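Local coordinates for thioesterase domain protein YiiD (Shewanella oneidensis, PDB 1T82) that adopts a dimeric hotdog fold and probably acts as a thioesterase or acyltransferase, its substrate not being established here, at residues B[65-77]-B[131-145]. Residues are numbered along the deposited sequence; the frame is centred on the assembly and turned at random.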
# COMPACT_ATOMS: atom_id res chain seq x y z
N ILE B 65 -5.50 0.76 3.17
CA ILE B 65 -4.99 1.12 4.49
C ILE B 65 -3.53 1.57 4.33
O ILE B 65 -3.15 2.64 4.78
CB ILE B 65 -5.07 -0.08 5.46
CG1 ILE B 65 -6.54 -0.38 5.78
CG2 ILE B 65 -4.30 0.22 6.75
CD1 ILE B 65 -6.74 -1.59 6.69
N TYR B 66 -2.73 0.74 3.67
CA TYR B 66 -1.32 1.06 3.46
C TYR B 66 -1.15 2.35 2.67
O TYR B 66 -0.35 3.22 3.03
CB TYR B 66 -0.62 -0.06 2.69
CG TYR B 66 0.82 0.26 2.35
CD1 TYR B 66 1.86 -0.07 3.22
CD2 TYR B 66 1.15 0.91 1.15
CE1 TYR B 66 3.19 0.23 2.91
CE2 TYR B 66 2.48 1.22 0.84
CZ TYR B 66 3.48 0.87 1.72
OH TYR B 66 4.79 1.15 1.40
N THR B 67 -1.90 2.48 1.58
CA THR B 67 -1.78 3.66 0.75
C THR B 67 -2.09 4.95 1.48
O THR B 67 -1.35 5.93 1.36
CB THR B 67 -2.66 3.56 -0.50
OG1 THR B 67 -2.22 2.44 -1.30
CG2 THR B 67 -2.56 4.83 -1.33
N ILE B 68 -3.17 4.98 2.26
CA ILE B 68 -3.49 6.21 2.97
C ILE B 68 -2.41 6.52 4.00
O ILE B 68 -2.06 7.68 4.21
CB ILE B 68 -4.90 6.15 3.65
CG1 ILE B 68 -5.19 7.46 4.36
CG2 ILE B 68 -4.97 5.00 4.63
CD1 ILE B 68 -6.65 7.60 4.79
N MSE B 69 -1.85 5.49 4.63
CA MSE B 69 -0.81 5.73 5.62
C MSE B 69 0.47 6.24 4.97
O MSE B 69 1.10 7.16 5.47
CB MSE B 69 -0.54 4.45 6.43
CG MSE B 69 -1.76 4.03 7.24
SE MSE B 69 -1.57 2.41 8.26
CE MSE B 69 -1.07 3.16 9.97
N THR B 70 0.84 5.66 3.83
CA THR B 70 2.05 6.13 3.18
C THR B 70 1.88 7.56 2.65
O THR B 70 2.82 8.34 2.68
CB THR B 70 2.51 5.20 2.04
OG1 THR B 70 3.80 5.62 1.60
CG2 THR B 70 1.53 5.23 0.89
N LEU B 71 0.68 7.91 2.17
CA LEU B 71 0.46 9.27 1.68
C LEU B 71 0.45 10.26 2.84
O LEU B 71 0.84 11.42 2.68
CB LEU B 71 -0.85 9.37 0.90
CG LEU B 71 -0.82 8.86 -0.55
CD1 LEU B 71 -2.23 8.78 -1.08
CD2 LEU B 71 0.03 9.80 -1.41
N THR B 72 0.02 9.81 4.02
CA THR B 72 0.00 10.67 5.18
C THR B 72 1.44 10.99 5.60
O THR B 72 1.77 12.14 5.90
CB THR B 72 -0.78 10.02 6.35
OG1 THR B 72 -2.16 9.91 5.99
CG2 THR B 72 -0.67 10.86 7.62
N GLY B 73 2.30 9.98 5.58
CA GLY B 73 3.70 10.18 5.93
C GLY B 73 4.34 11.10 4.90
O GLY B 73 5.01 12.08 5.25
N TRP B 74 4.13 10.78 3.63
CA TRP B 74 4.66 11.58 2.53
C TRP B 74 4.18 13.02 2.69
O TRP B 74 4.97 13.97 2.57
CB TRP B 74 4.16 11.01 1.19
CG TRP B 74 4.77 11.66 -0.03
CD1 TRP B 74 5.86 11.23 -0.73
CD2 TRP B 74 4.31 12.84 -0.68
NE1 TRP B 74 6.11 12.08 -1.78
CE2 TRP B 74 5.17 13.08 -1.78
CE3 TRP B 74 3.25 13.73 -0.45
CZ2 TRP B 74 5.01 14.17 -2.64
CZ3 TRP B 74 3.09 14.82 -1.31
CH2 TRP B 74 3.96 15.02 -2.39
N GLY B 75 2.89 13.17 2.98
CA GLY B 75 2.31 14.49 3.15
C GLY B 75 2.94 15.29 4.27
O GLY B 75 3.08 16.52 4.17
N MSE B 76 3.33 14.62 5.35
CA MSE B 76 3.96 15.31 6.46
C MSE B 76 5.32 15.86 6.03
O MSE B 76 5.66 17.00 6.35
CB MSE B 76 4.13 14.39 7.67
CG MSE B 76 4.85 15.06 8.84
SE MSE B 76 4.00 16.70 9.42
CE MSE B 76 3.02 16.00 10.94
N VAL B 77 6.10 15.05 5.31
CA VAL B 77 7.41 15.53 4.87
C VAL B 77 7.21 16.72 3.94
O VAL B 77 7.92 17.72 4.03
CB VAL B 77 8.21 14.45 4.11
CG1 VAL B 77 9.59 15.00 3.74
CG2 VAL B 77 8.34 13.21 4.97
N LEU B 131 9.32 8.20 9.81
CA LEU B 131 8.03 8.59 10.38
C LEU B 131 7.19 7.40 10.82
O LEU B 131 7.29 6.30 10.27
CB LEU B 131 7.22 9.40 9.36
CG LEU B 131 7.77 10.75 8.91
CD1 LEU B 131 6.81 11.38 7.90
CD2 LEU B 131 7.95 11.66 10.11
N GLU B 132 6.36 7.65 11.82
CA GLU B 132 5.47 6.63 12.34
C GLU B 132 4.06 7.12 12.07
O GLU B 132 3.70 8.23 12.46
CB GLU B 132 5.67 6.45 13.84
CG GLU B 132 4.80 5.39 14.45
CD GLU B 132 5.10 5.19 15.92
OE1 GLU B 132 4.74 6.08 16.72
OE2 GLU B 132 5.71 4.16 16.26
N VAL B 133 3.25 6.29 11.42
CA VAL B 133 1.88 6.66 11.12
C VAL B 133 0.96 5.66 11.81
O VAL B 133 1.24 4.46 11.81
CB VAL B 133 1.60 6.63 9.60
CG1 VAL B 133 0.17 7.07 9.33
CG2 VAL B 133 2.59 7.53 8.87
N GLN B 134 -0.11 6.15 12.42
CA GLN B 134 -1.06 5.27 13.10
C GLN B 134 -2.45 5.47 12.53
O GLN B 134 -2.83 6.59 12.20
CB GLN B 134 -1.08 5.55 14.60
CG GLN B 134 0.22 5.24 15.31
CD GLN B 134 0.06 5.29 16.81
OE1 GLN B 134 -0.34 6.31 17.37
NE2 GLN B 134 0.40 4.20 17.48
N LEU B 135 -3.21 4.39 12.41
CA LEU B 135 -4.57 4.48 11.89
C LEU B 135 -5.56 4.05 12.96
O LEU B 135 -5.46 2.96 13.52
CB LEU B 135 -4.70 3.61 10.64
CG LEU B 135 -6.05 3.64 9.90
CD1 LEU B 135 -5.82 3.36 8.41
CD2 LEU B 135 -7.00 2.62 10.50
N PHE B 136 -6.52 4.93 13.24
CA PHE B 136 -7.54 4.67 14.24
C PHE B 136 -8.93 4.65 13.62
O PHE B 136 -9.18 5.33 12.62
CB PHE B 136 -7.53 5.75 15.32
CG PHE B 136 -6.20 5.91 16.02
CD1 PHE B 136 -5.19 6.68 15.46
CD2 PHE B 136 -5.97 5.27 17.23
CE1 PHE B 136 -3.96 6.82 16.11
CE2 PHE B 136 -4.74 5.40 17.88
CZ PHE B 136 -3.74 6.17 17.32
N CYS B 137 -9.83 3.87 14.22
CA CYS B 137 -11.21 3.79 13.78
C CYS B 137 -12.03 3.71 15.07
O CYS B 137 -11.84 2.80 15.88
CB CYS B 137 -11.47 2.55 12.92
SG CYS B 137 -13.16 2.44 12.28
N ASP B 138 -12.93 4.67 15.25
CA ASP B 138 -13.76 4.74 16.45
C ASP B 138 -12.88 4.89 17.70
O ASP B 138 -13.27 4.48 18.80
CB ASP B 138 -14.65 3.50 16.58
CG ASP B 138 -15.68 3.41 15.47
OD1 ASP B 138 -16.08 4.47 14.94
OD2 ASP B 138 -16.11 2.29 15.14
N GLY B 139 -11.70 5.47 17.52
CA GLY B 139 -10.80 5.68 18.64
C GLY B 139 -9.96 4.47 18.99
O GLY B 139 -9.29 4.45 20.02
N LYS B 140 -10.00 3.45 18.14
CA LYS B 140 -9.22 2.24 18.37
C LYS B 140 -8.11 2.12 17.34
O LYS B 140 -8.35 2.31 16.15
CB LYS B 140 -10.11 0.99 18.31
CG LYS B 140 -9.34 -0.29 18.56
CD LYS B 140 -10.24 -1.52 18.50
CE LYS B 140 -10.77 -1.74 17.10
NZ LYS B 140 -11.62 -2.96 17.02
N LEU B 141 -6.91 1.79 17.80
CA LEU B 141 -5.76 1.63 16.92
C LEU B 141 -5.97 0.36 16.09
O LEU B 141 -6.05 -0.74 16.64
CB LEU B 141 -4.47 1.50 17.74
CG LEU B 141 -3.19 1.29 16.92
CD1 LEU B 141 -2.99 2.48 16.01
CD2 LEU B 141 -1.98 1.12 17.84
N CYS B 142 -6.04 0.52 14.77
CA CYS B 142 -6.27 -0.62 13.88
C CYS B 142 -5.10 -1.00 12.99
O CYS B 142 -5.06 -2.11 12.44
CB CYS B 142 -7.51 -0.36 13.01
SG CYS B 142 -9.07 -0.30 13.93
N ALA B 143 -4.14 -0.09 12.81
CA ALA B 143 -2.97 -0.38 11.99
C ALA B 143 -1.79 0.52 12.37
O ALA B 143 -1.98 1.68 12.76
CB ALA B 143 -3.30 -0.23 10.50
N GLN B 144 -0.59 -0.04 12.25
CA GLN B 144 0.66 0.65 12.59
C GLN B 144 1.60 0.66 11.39
O GLN B 144 1.79 -0.37 10.73
CB GLN B 144 1.33 -0.06 13.77
CG GLN B 144 2.49 0.70 14.39
CD GLN B 144 2.05 2.00 15.04
OE1 GLN B 144 1.28 2.00 16.00
NE2 GLN B 144 2.54 3.11 14.52
N PHE B 145 2.21 1.81 11.13
CA PHE B 145 3.09 1.99 9.99
C PHE B 145 4.39 2.69 10.35
O PHE B 145 4.40 3.67 11.10
CB PHE B 145 2.32 2.78 8.92
CG PHE B 145 3.13 3.17 7.71
CD1 PHE B 145 3.93 4.31 7.72
CD2 PHE B 145 3.00 2.45 6.53
CE1 PHE B 145 4.60 4.73 6.56
CE2 PHE B 145 3.66 2.86 5.37
CZ PHE B 145 4.46 4.01 5.38
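Ile68 O, on the helix flank where Ile68 CG2 meets Leu135 CD1, is gripped twice: Thr72 N donates at 3.0 Å and Thr72 OG1 at 2.9 Å, from opposite faces of the carbonyl plane. The hydroxyl, tilted 32° from that plane, is thereby satisfied within the helix, leaving Thr72 CG2 to meet Val133 CG1. Met69, present as selenomethionine, carries the largest share of the contact. Its chain runs straight to SE, then bends (chi3 95°) and lays CE across the paired strands, 3.2 Å from Val133 O and 3.6 Å from Phe145 CB. Val133 O and Ala143 O, both beside this methyl, are already bonded to Phe145 N and Leu135 N of the hairpin, whose classic bulge sets Cys142 and Ala143 against Leu135. Phe145 places one ring face over Met69 O and Thr70 N and aims its edge at Tyr66 in an offset edge-to-face pair, centroids 5.7 Å apart and planes at 63°. Tyr66 ties this cluster to the dimer: its ring stacks on Tyr66 of the second subunit and its OH bonds to Tyr99 of that subunit. An alanine in place of Phe145 would probably leave the Tyr66 ring without its edge partner and open a gap beneath Thr70. Farther along, Leu131 CD1 approaches Gly73 O to 3.3 Å, where the helix has no side chain, and also touches Val77 CG2. With no hydrogen bond joining residues 65-77 to 131-145, apolar side-chain packing holds these two segments together, while Thr70 O bonds to Tyr149 OH farther along the sheet.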